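DNA protection during starvation protein (Agrobacterium tumefaciens, PDB 1O9R) protects DNA from oxidative damage without binding it, oxidising Fe(2+) with hydrogen peroxide and storing the Fe(3+) as a mineral core inside a hollow dodecamer. Local coordinates at residues 23-32 with 82-93; 114-125 with 140-151. All coordinates share one frame; numbering follows the deposited sequence.

Interaction 1: 23-32 with 82-93; sequences NESLASVIDL and GSLQAVSSTTKL
The short helix 84-90 in the connection between the second and third long helices of this Dps subunit is docked across helix 12-42, with A27 and V87 at the crossing. The two axes pass 8.5 Å apart at 101°, close to perpendicular, and the small side chain of A27 lets the backbones approach closely: A27 CB lies 3.5 Å from T90 CB, while V87 CG1 rests 3.4 Å from A27 O. The other branch of V87, CG2, meets I30 CG2, and I30 reaches on with CD1 to G82 CA, where glycine leaves room for the methyl.

Polar bonds fasten the chain as it leaves the short helix. T91 OG1 donates to D31 OD2 over 2.6 Å, meeting the lone pair turned away from the other carboxylate oxygen. With its CG anti to the backbone N (chi1 -176°), D31 holds its carboxylate over to T91 and L93. The same threonine oxygen accepts from L93 N, closing an ST turn, so one hydroxyl both ties down the turn and grips the aspartate. One helical turn earlier, S28 OG receives K92 N in a nearly straight bond of 3.0 Å (164°) and donates to a water that also bridges E24 O and T90 O. At the start of the short helix S83 OG caps A86 N. L93 CD1 packs 4.0 Å from L32 CD1, the two side chains crossing at about a right angle.

Helix 12-42 carries most of this connection against the bundle, L26 packing on I69 and A70 of helix 48-75 and S28 on M120 of helix 103-130, while L93 also reaches E116 of helix 103-130 directly. Toward a second subunit, I30 touches L34 and D31 touches L84 of that neighbouring chain.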
loop_
_atom_site.group_PDB
_atom_site.type_symbol
_atom_site.label_atom_id
_atom_site.label_comp_id
_atom_site.label_asym_id
_atom_site.label_seq_id
_atom_site.Cartn_x
_atom_site.Cartn_y
_atom_site.Cartn_z
ATOM N N ASN A 23 -0.151 -3.384 36.873
ATOM C CA ASN A 23 -1.156 -4.459 36.835
ATOM C C ASN A 23 -2.512 -3.933 37.264
ATOM O O ASN A 23 -3.526 -4.481 36.791
ATOM C CB ASN A 23 -0.685 -5.613 37.737
ATOM C CG ASN A 23 0.107 -6.651 36.980
ATOM O OD1 ASN A 23 -0.125 -6.876 35.768
ATOM N ND2 ASN A 23 1.055 -7.347 37.599
ATOM N N GLU A 24 -2.551 -2.984 38.213
ATOM C CA GLU A 24 -3.885 -2.463 38.553
ATOM C C GLU A 24 -4.558 -1.793 37.384
ATOM O O GLU A 24 -5.735 -2.018 37.023
ATOM C CB GLU A 24 -3.660 -1.472 39.721
ATOM C CG GLU A 24 -5.003 -0.825 40.118
ATOM C CD GLU A 24 -4.748 0.307 41.113
ATOM O OE1 GLU A 24 -4.195 1.345 40.759
ATOM O OE2 GLU A 24 -5.151 0.037 42.256
ATOM N N SER A 25 -3.804 -0.935 36.669
ATOM C CA SER A 25 -4.334 -0.284 35.477
ATOM C C SER A 25 -4.682 -1.295 34.380
ATOM O O SER A 25 -5.718 -1.090 33.725
ATOM C CB SER A 25 -3.267 0.664 34.901
ATOM O OG SER A 25 -3.070 1.775 35.780
ATOM N N LEU A 26 -3.869 -2.332 34.202
ATOM C CA LEU A 26 -4.154 -3.296 33.138
ATOM C C LEU A 26 -5.528 -3.907 33.302
ATOM O O LEU A 26 -6.244 -4.110 32.335
ATOM C CB LEU A 26 -3.063 -4.378 33.198
ATOM C CG LEU A 26 -3.206 -5.536 32.184
ATOM C CD1 LEU A 26 -3.133 -4.962 30.767
ATOM C CD2 LEU A 26 -2.107 -6.572 32.417
ATOM N N ALA A 27 -5.893 -4.217 34.554
ATOM C CA ALA A 27 -7.199 -4.913 34.760
ATOM C C ALA A 27 -8.357 -3.997 34.354
ATOM O O ALA A 27 -9.322 -4.480 33.725
ATOM C CB ALA A 27 -7.360 -5.274 36.260
ATOM N N SER A 28 -8.317 -2.725 34.713
ATOM C CA SER A 28 -9.419 -1.830 34.304
ATOM C C SER A 28 -9.404 -1.518 32.833
ATOM O O SER A 28 -10.466 -1.271 32.253
ATOM C CB SER A 28 -9.388 -0.549 35.144
ATOM O OG SER A 28 -9.811 -0.823 36.490
ATOM N N VAL A 29 -8.218 -1.495 32.197
ATOM C CA VAL A 29 -8.156 -1.236 30.737
ATOM C C VAL A 29 -8.692 -2.459 30.009
ATOM O O VAL A 29 -9.461 -2.290 29.030
ATOM C CB VAL A 29 -6.670 -1.014 30.357
ATOM C CG1 VAL A 29 -6.471 -1.092 28.824
ATOM C CG2 VAL A 29 -6.157 0.354 30.870
ATOM N N ILE A 30 -8.369 -3.686 30.432
ATOM C CA ILE A 30 -8.980 -4.850 29.785
ATOM C C ILE A 30 -10.491 -4.843 29.963
ATOM O O ILE A 30 -11.273 -5.135 29.026
ATOM C CB ILE A 30 -8.386 -6.158 30.307
ATOM C CG1 ILE A 30 -6.894 -6.257 29.907
ATOM C CG2 ILE A 30 -9.143 -7.398 29.831
ATOM C CD1 ILE A 30 -6.082 -7.341 30.628
ATOM N N ASP A 31 -10.980 -4.573 31.198
ATOM C CA ASP A 31 -12.457 -4.531 31.395
ATOM C C ASP A 31 -13.043 -3.492 30.471
ATOM O O ASP A 31 -14.069 -3.732 29.814
ATOM C CB ASP A 31 -12.664 -4.255 32.898
ATOM C CG ASP A 31 -14.119 -4.259 33.322
ATOM O OD1 ASP A 31 -15.061 -4.395 32.527
ATOM O OD2 ASP A 31 -14.402 -4.134 34.527
ATOM N N LEU A 32 -12.425 -2.294 30.374
ATOM C CA LEU A 32 -12.971 -1.277 29.484
ATOM C C LEU A 32 -12.972 -1.734 28.026
ATOM O O LEU A 32 -13.903 -1.372 27.310
ATOM C CB LEU A 32 -12.150 0.040 29.646
ATOM C CG LEU A 32 -12.850 1.265 29.029
ATOM C CD1 LEU A 32 -14.092 1.573 29.890
ATOM C CD2 LEU A 32 -11.923 2.464 29.069
ATOM N N GLY A 82 -3.458 -10.470 33.358
ATOM C CA GLY A 82 -4.553 -10.064 32.476
ATOM C C GLY A 82 -5.520 -11.183 32.168
ATOM O O GLY A 82 -6.356 -11.054 31.245
ATOM N N SER A 83 -5.531 -12.277 32.915
ATOM C CA SER A 83 -6.486 -13.344 32.703
ATOM C C SER A 83 -7.865 -12.890 33.204
ATOM O O SER A 83 -8.010 -11.918 33.951
ATOM C CB SER A 83 -6.050 -14.579 33.502
ATOM O OG SER A 83 -6.183 -14.291 34.896
ATOM N N LEU A 84 -8.882 -13.651 32.776
ATOM C CA LEU A 84 -10.254 -13.345 33.229
ATOM C C LEU A 84 -10.365 -13.234 34.762
ATOM O O LEU A 84 -10.973 -12.276 35.205
ATOM C CB LEU A 84 -11.122 -14.520 32.753
ATOM C CG LEU A 84 -12.603 -14.485 33.179
ATOM C CD1 LEU A 84 -13.286 -13.288 32.528
ATOM C CD2 LEU A 84 -13.216 -15.827 32.760
ATOM N N GLN A 85 -9.690 -14.139 35.440
ATOM C CA GLN A 85 -9.796 -14.060 36.920
ATOM C C GLN A 85 -9.034 -12.874 37.489
ATOM O O GLN A 85 -9.512 -12.289 38.501
ATOM C CB GLN A 85 -9.248 -15.387 37.483
ATOM C CG GLN A 85 -10.281 -16.467 37.164
ATOM C CD GLN A 85 -10.196 -17.073 35.752
ATOM O OE1 GLN A 85 -11.163 -17.732 35.327
ATOM N NE2 GLN A 85 -9.058 -16.924 35.101
ATOM N N ALA A 86 -7.877 -12.521 36.938
ATOM C CA ALA A 86 -7.176 -11.337 37.489
ATOM C C ALA A 86 -7.972 -10.082 37.247
ATOM O O ALA A 86 -8.033 -9.132 38.021
ATOM C CB ALA A 86 -5.805 -11.249 36.814
ATOM N N VAL A 87 -8.560 -9.931 36.018
ATOM C CA VAL A 87 -9.353 -8.807 35.671
ATOM C C VAL A 87 -10.599 -8.718 36.603
ATOM O O VAL A 87 -10.863 -7.654 37.161
ATOM C CB VAL A 87 -9.795 -8.839 34.183
ATOM C CG1 VAL A 87 -10.658 -7.639 33.877
ATOM C CG2 VAL A 87 -8.507 -8.818 33.339
ATOM N N SER A 88 -11.274 -9.869 36.825
ATOM C CA SER A 88 -12.427 -9.834 37.729
ATOM C C SER A 88 -11.997 -9.395 39.134
ATOM O O SER A 88 -12.825 -8.658 39.730
ATOM C CB SER A 88 -12.950 -11.265 37.783
ATOM O OG SER A 88 -13.627 -11.630 36.574
ATOM N N SER A 89 -10.892 -9.875 39.646
ATOM C CA SER A 89 -10.525 -9.500 41.048
ATOM C C SER A 89 -9.990 -8.104 41.149
ATOM O O SER A 89 -9.935 -7.543 42.266
ATOM C CB SER A 89 -9.575 -10.558 41.615
ATOM O OG SER A 89 -8.304 -10.448 40.980
ATOM N N THR A 90 -9.535 -7.461 40.063
ATOM C CA THR A 90 -8.783 -6.209 40.143
ATOM C C THR A 90 -9.381 -5.002 39.497
ATOM O O THR A 90 -9.044 -3.872 39.851
ATOM C CB THR A 90 -7.381 -6.523 39.560
ATOM O OG1 THR A 90 -6.815 -7.687 40.232
ATOM C CG2 THR A 90 -6.407 -5.356 39.749
ATOM N N THR A 91 -10.353 -5.236 38.610
ATOM C CA THR A 91 -11.001 -4.098 37.949
ATOM C C THR A 91 -11.659 -3.132 38.919
ATOM O O THR A 91 -12.167 -3.596 39.944
ATOM C CB THR A 91 -12.020 -4.549 36.871
ATOM O OG1 THR A 91 -12.556 -3.388 36.253
ATOM C CG2 THR A 91 -13.160 -5.379 37.524
ATOM N N LYS A 92 -11.655 -1.847 38.584
ATOM C CA LYS A 92 -12.349 -0.834 39.388
ATOM C C LYS A 92 -13.677 -0.457 38.758
ATOM O O LYS A 92 -14.402 0.403 39.332
ATOM C CB LYS A 92 -11.514 0.443 39.576
ATOM C CG LYS A 92 -10.247 0.210 40.384
ATOM C CD LYS A 92 -10.322 -0.766 41.500
ATOM C CE LYS A 92 -11.227 -0.619 42.676
ATOM N NZ LYS A 92 -11.001 -1.696 43.702
ATOM N N LEU A 93 -14.064 -1.080 37.625
ATOM C CA LEU A 93 -15.283 -0.688 36.971
ATOM C C LEU A 93 -16.492 -1.486 37.446
ATOM O O LEU A 93 -16.370 -2.670 37.704
ATOM C CB LEU A 93 -15.153 -0.910 35.436
ATOM C CG LEU A 93 -13.897 -0.235 34.870
ATOM C CD1 LEU A 93 -14.004 -0.448 33.361
ATOM C CD2 LEU A 93 -13.857 1.258 35.195
HETATM O O HOH W 1 -8.022 -1.773 38.272
HETATM O O HOH W 2 -16.842 -4.620 35.642
#

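Interaction 2: 114-125 with 140-151; sequences YGEVANMIRKAI and FTAASRDLDKSL
I121 of helix 114-125 enters a hole on helix 140-151 formed by F140, A143, S144 and L147. Its CB lies 3.9 Å from L147 CD1, and CG1 comes closer to the same methyl, at 3.5 Å. The CG2 branch, anti to the backbone N, dips toward the facing backbone and stops 3.3 Å from F140 O, with A143 CB and S144 CB around it. At the tip, CD1 meets F140 CD2 obliquely to the ring. L147 answers as a knob in the reverse sense, seated among Y114, V117, A118 and I121.

One helical turn from I121 CB, A124 CB sits over the centre of the F140 ring in a CH-pi contact, 3.5 Å from the centroid and only 2° off the ring normal. I125 passes along F140 CB and carries CD1 on to S144 CB.

A salt bridge spans one flank. R122 bends at chi3 and meets D148 end-on, NH1 to OD1 at 2.8 Å (167°) and NH2 to OD2 at 3.0 Å, with guanidinium and carboxylate nearly coplanar. N119 OD1 accepts from NH2 in the guanidinium plane, which helps fix the rotation of the group. A water joins A118 O, S144 OG and D148 OD2. The charges continue into a third subunit: D148 also pairs with R72 and R122 with D9 of that neighbouring chain, while S144 OG bonds to its T135, so this flank belongs to a subunit interface.

The axes run 8.7 Å apart at 152°, and the reciprocal knobs-into-holes packing of these antiparallel helices, third and fourth of the long ones, is characteristic of the ferritin-like four-helix bundle.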
loop_
_atom_site.group_PDB
_atom_site.type_symbol
_atom_site.label_atom_id
_atom_site.label_comp_id
_atom_site.label_asym_id
_atom_site.label_seq_id
_atom_site.Cartn_x
_atom_site.Cartn_y
_atom_site.Cartn_z
ATOM N N TYR A 114 -15.145 5.197 30.936
ATOM C CA TYR A 114 -14.007 5.867 30.322
ATOM C C TYR A 114 -13.464 6.975 31.211
ATOM O O TYR A 114 -12.244 7.157 31.310
ATOM C CB TYR A 114 -14.394 6.485 28.932
ATOM C CG TYR A 114 -14.167 5.477 27.807
ATOM C CD1 TYR A 114 -13.083 5.690 26.943
ATOM C CD2 TYR A 114 -15.036 4.442 27.600
ATOM C CE1 TYR A 114 -12.915 4.745 25.893
ATOM C CE2 TYR A 114 -14.855 3.499 26.603
ATOM C CZ TYR A 114 -13.774 3.708 25.771
ATOM O OH TYR A 114 -13.538 2.764 24.759
ATOM N N GLY A 115 -14.342 7.737 31.908
ATOM C CA GLY A 115 -13.880 8.756 32.840
ATOM C C GLY A 115 -13.047 8.154 33.981
ATOM O O GLY A 115 -11.978 8.651 34.320
ATOM N N GLU A 116 -13.573 7.026 34.512
ATOM C CA GLU A 116 -12.804 6.394 35.607
ATOM C C GLU A 116 -11.436 5.908 35.163
ATOM O O GLU A 116 -10.399 6.140 35.823
ATOM C CB GLU A 116 -13.629 5.243 36.228
ATOM C CG GLU A 116 -14.816 5.864 36.972
ATOM C CD GLU A 116 -15.864 4.864 37.347
ATOM O OE1 GLU A 116 -16.797 5.204 38.121
ATOM O OE2 GLU A 116 -15.781 3.724 36.851
ATOM N N VAL A 117 -11.367 5.291 33.977
ATOM C CA VAL A 117 -10.057 4.803 33.513
ATOM C C VAL A 117 -9.158 5.969 33.076
ATOM O O VAL A 117 -7.964 5.957 33.426
ATOM C CB VAL A 117 -10.275 3.842 32.334
ATOM C CG1 VAL A 117 -8.890 3.358 31.817
ATOM C CG2 VAL A 117 -11.075 2.626 32.826
ATOM N N ALA A 118 -9.678 7.002 32.458
ATOM C CA ALA A 118 -8.857 8.176 32.105
ATOM C C ALA A 118 -8.244 8.721 33.416
ATOM O O ALA A 118 -7.082 9.135 33.377
ATOM C CB ALA A 118 -9.718 9.200 31.394
ATOM N N ASN A 119 -9.103 8.843 34.439
ATOM C CA ASN A 119 -8.576 9.479 35.657
ATOM C C ASN A 119 -7.659 8.574 36.438
ATOM O O ASN A 119 -6.657 9.038 37.015
ATOM C CB ASN A 119 -9.821 9.881 36.500
ATOM C CG ASN A 119 -10.577 11.019 35.855
ATOM O OD1 ASN A 119 -10.088 11.826 35.059
ATOM N ND2 ASN A 119 -11.863 11.199 36.191
ATOM N N MET A 120 -7.842 7.248 36.315
ATOM C CA MET A 120 -6.891 6.336 36.925
ATOM C C MET A 120 -5.517 6.463 36.233
ATOM O O MET A 120 -4.464 6.431 36.914
ATOM C CB MET A 120 -7.362 4.904 36.717
ATOM C CG MET A 120 -6.449 3.733 36.898
ATOM S SD MET A 120 -7.324 2.134 36.748
ATOM C CE MET A 120 -9.015 2.771 37.196
ATOM N N ILE A 121 -5.530 6.533 34.903
ATOM C CA ILE A 121 -4.249 6.597 34.171
ATOM C C ILE A 121 -3.627 7.948 34.380
ATOM O O ILE A 121 -2.374 7.993 34.464
ATOM C CB ILE A 121 -4.581 6.349 32.679
ATOM C CG1 ILE A 121 -5.057 4.903 32.450
ATOM C CG2 ILE A 121 -3.369 6.700 31.830
ATOM C CD1 ILE A 121 -4.136 3.780 32.856
ATOM N N ARG A 122 -4.370 9.045 34.550
ATOM C CA ARG A 122 -3.811 10.343 34.862
ATOM C C ARG A 122 -3.004 10.279 36.170
ATOM O O ARG A 122 -1.885 10.786 36.293
ATOM C CB ARG A 122 -4.945 11.383 34.983
ATOM C CG ARG A 122 -4.558 12.847 35.055
ATOM C CD ARG A 122 -5.732 13.848 35.194
ATOM N NE ARG A 122 -7.020 13.363 34.695
ATOM C CZ ARG A 122 -7.198 13.239 33.363
ATOM N NH1 ARG A 122 -6.306 13.725 32.482
ATOM N NH2 ARG A 122 -8.314 12.680 32.908
ATOM N N LYS A 123 -3.599 9.617 37.205
ATOM C CA LYS A 123 -2.877 9.466 38.487
ATOM C C LYS A 123 -1.679 8.541 38.334
ATOM O O LYS A 123 -0.635 8.748 38.962
ATOM C CB LYS A 123 -3.890 8.879 39.510
ATOM C CG LYS A 123 -3.204 8.714 40.893
ATOM C CD LYS A 123 -4.303 8.401 41.920
ATOM C CE LYS A 123 -3.649 8.390 43.308
ATOM N NZ LYS A 123 -2.850 7.164 43.553
ATOM N N ALA A 124 -1.776 7.490 37.488
ATOM C CA ALA A 124 -0.666 6.580 37.271
ATOM C C ALA A 124 0.542 7.302 36.706
ATOM O O ALA A 124 1.663 6.868 37.046
ATOM C CB ALA A 124 -1.081 5.399 36.364
ATOM N N ILE A 125 0.324 8.323 35.848
ATOM C CA ILE A 125 1.516 9.043 35.359
ATOM C C ILE A 125 2.264 9.658 36.576
ATOM O O ILE A 125 3.491 9.467 36.623
ATOM C CB ILE A 125 1.053 10.216 34.508
ATOM C CG1 ILE A 125 0.255 9.763 33.268
ATOM C CG2 ILE A 125 2.234 11.107 34.099
ATOM C CD1 ILE A 125 -0.393 10.953 32.552
ATOM N N PHE A 140 2.135 5.636 30.438
ATOM C CA PHE A 140 0.813 6.050 30.915
ATOM C C PHE A 140 0.426 7.393 30.297
ATOM O O PHE A 140 -0.776 7.653 30.083
ATOM C CB PHE A 140 0.812 6.183 32.461
ATOM C CG PHE A 140 0.713 4.863 33.168
ATOM C CD1 PHE A 140 1.720 4.522 34.083
ATOM C CD2 PHE A 140 -0.366 4.016 32.979
ATOM C CE1 PHE A 140 1.623 3.334 34.782
ATOM C CE2 PHE A 140 -0.426 2.839 33.678
ATOM C CZ PHE A 140 0.562 2.490 34.601
ATOM N N THR A 141 1.376 8.294 29.961
ATOM C CA THR A 141 1.064 9.544 29.336
ATOM C C THR A 141 0.487 9.346 27.940
ATOM O O THR A 141 -0.477 10.001 27.543
ATOM C CB THR A 141 2.279 10.449 29.313
ATOM O OG1 THR A 141 2.730 10.685 30.652
ATOM C CG2 THR A 141 1.917 11.820 28.732
ATOM N N ALA A 142 1.100 8.427 27.201
ATOM C CA ALA A 142 0.537 8.146 25.842
ATOM C C ALA A 142 -0.872 7.601 25.987
ATOM O O ALA A 142 -1.752 7.974 25.189
ATOM C CB ALA A 142 1.460 7.148 25.129
ATOM N N ALA A 143 -1.090 6.726 26.971
ATOM C CA ALA A 143 -2.438 6.178 27.169
ATOM C C ALA A 143 -3.406 7.270 27.534
ATOM O O ALA A 143 -4.573 7.326 27.131
ATOM C CB ALA A 143 -2.436 5.041 28.213
ATOM N N SER A 144 -2.984 8.211 28.421
ATOM C CA SER A 144 -3.813 9.302 28.866
ATOM C C SER A 144 -4.248 10.174 27.704
ATOM O O SER A 144 -5.397 10.615 27.666
ATOM C CB SER A 144 -2.940 10.167 29.845
ATOM O OG SER A 144 -3.663 11.281 30.312
ATOM N N ARG A 145 -3.306 10.467 26.782
ATOM C CA ARG A 145 -3.720 11.300 25.658
ATOM C C ARG A 145 -4.850 10.655 24.866
ATOM O O ARG A 145 -5.863 11.299 24.524
ATOM C CB ARG A 145 -2.518 11.413 24.695
ATOM C CG ARG A 145 -1.624 12.515 25.243
ATOM C CD ARG A 145 -0.417 12.810 24.425
ATOM N NE ARG A 145 -0.837 13.257 23.069
ATOM C CZ ARG A 145 0.119 13.483 22.171
ATOM N NH1 ARG A 145 1.411 13.434 22.400
ATOM N NH2 ARG A 145 -0.339 13.817 20.936
ATOM N N ASP A 146 -4.786 9.329 24.642
ATOM C CA ASP A 146 -5.900 8.691 23.877
ATOM C C ASP A 146 -7.123 8.549 24.784
ATOM O O ASP A 146 -8.239 8.666 24.254
ATOM C CB ASP A 146 -5.432 7.318 23.377
ATOM C CG ASP A 146 -4.537 7.431 22.130
ATOM O OD1 ASP A 146 -3.804 6.416 21.907
ATOM O OD2 ASP A 146 -4.566 8.484 21.480
ATOM N N LEU A 147 -6.993 8.255 26.086
ATOM C CA LEU A 147 -8.214 8.133 26.930
ATOM C C LEU A 147 -8.886 9.471 27.008
ATOM O O LEU A 147 -10.147 9.488 27.014
ATOM C CB LEU A 147 -7.824 7.624 28.323
ATOM C CG LEU A 147 -7.626 6.093 28.323
ATOM C CD1 LEU A 147 -6.669 5.699 29.444
ATOM C CD2 LEU A 147 -9.026 5.457 28.421
ATOM N N ASP A 148 -8.158 10.564 27.217
ATOM C CA ASP A 148 -8.822 11.861 27.344
ATOM C C ASP A 148 -9.495 12.271 26.064
ATOM O O ASP A 148 -10.543 12.921 26.122
ATOM C CB ASP A 148 -7.800 12.944 27.801
ATOM C CG ASP A 148 -7.519 12.890 29.289
ATOM O OD1 ASP A 148 -6.756 13.824 29.695
ATOM O OD2 ASP A 148 -7.978 12.027 30.036
ATOM N N LYS A 149 -8.874 11.947 24.918
ATOM C CA LYS A 149 -9.568 12.288 23.643
ATOM C C LYS A 149 -10.791 11.380 23.463
ATOM O O LYS A 149 -11.789 11.942 22.970
ATOM C CB LYS A 149 -8.531 12.131 22.500
ATOM C CG LYS A 149 -9.145 12.388 21.144
ATOM C CD LYS A 149 -8.067 12.455 20.045
ATOM C CE LYS A 149 -8.787 12.622 18.698
ATOM N NZ LYS A 149 -7.759 12.992 17.660
ATOM N N SER A 150 -10.672 10.118 23.785
ATOM C CA SER A 150 -11.853 9.238 23.628
ATOM C C SER A 150 -12.995 9.659 24.547
ATOM O O SER A 150 -14.170 9.683 24.168
ATOM C CB SER A 150 -11.477 7.790 23.871
ATOM O OG SER A 150 -10.442 7.346 23.012
ATOM N N LEU A 151 -12.640 10.105 25.769
ATOM C CA LEU A 151 -13.666 10.585 26.697
ATOM C C LEU A 151 -14.347 11.811 26.136
ATOM O O LEU A 151 -15.594 11.907 26.192
ATOM C CB LEU A 151 -12.947 10.888 28.051
ATOM C CG LEU A 151 -13.913 11.524 29.108
ATOM C CD1 LEU A 151 -15.032 10.573 29.501
ATOM C CD2 LEU A 151 -13.078 11.976 30.301
HETATM O O HOH W 3 -6.062 10.280 31.045
#

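In the fold
Interactions 1 and 2 lie in series along the chain, their centres 15 Å apart, and meet through helix 12-42 and the loop after helix 84-90. S25 OG, on the side of segment 23-32 turned from the short helix, lies 3.5 Å from F140 CE2 and 3.7 Å from I121 CD1; S28 CB is 3.7 Å from M120 SD, and L93 CD2 is 3.5 Å from E116 OE2. Both stand back from iron by similar amounts: the side chain of L26 is about 11 Å and that of S150 about 12 Å from a bound iron(III) ion. The L26 side chain is about 9 Å from that of the iron ligand E71, and the Y114 side chain about 9 Å from that of the iron ligand H40.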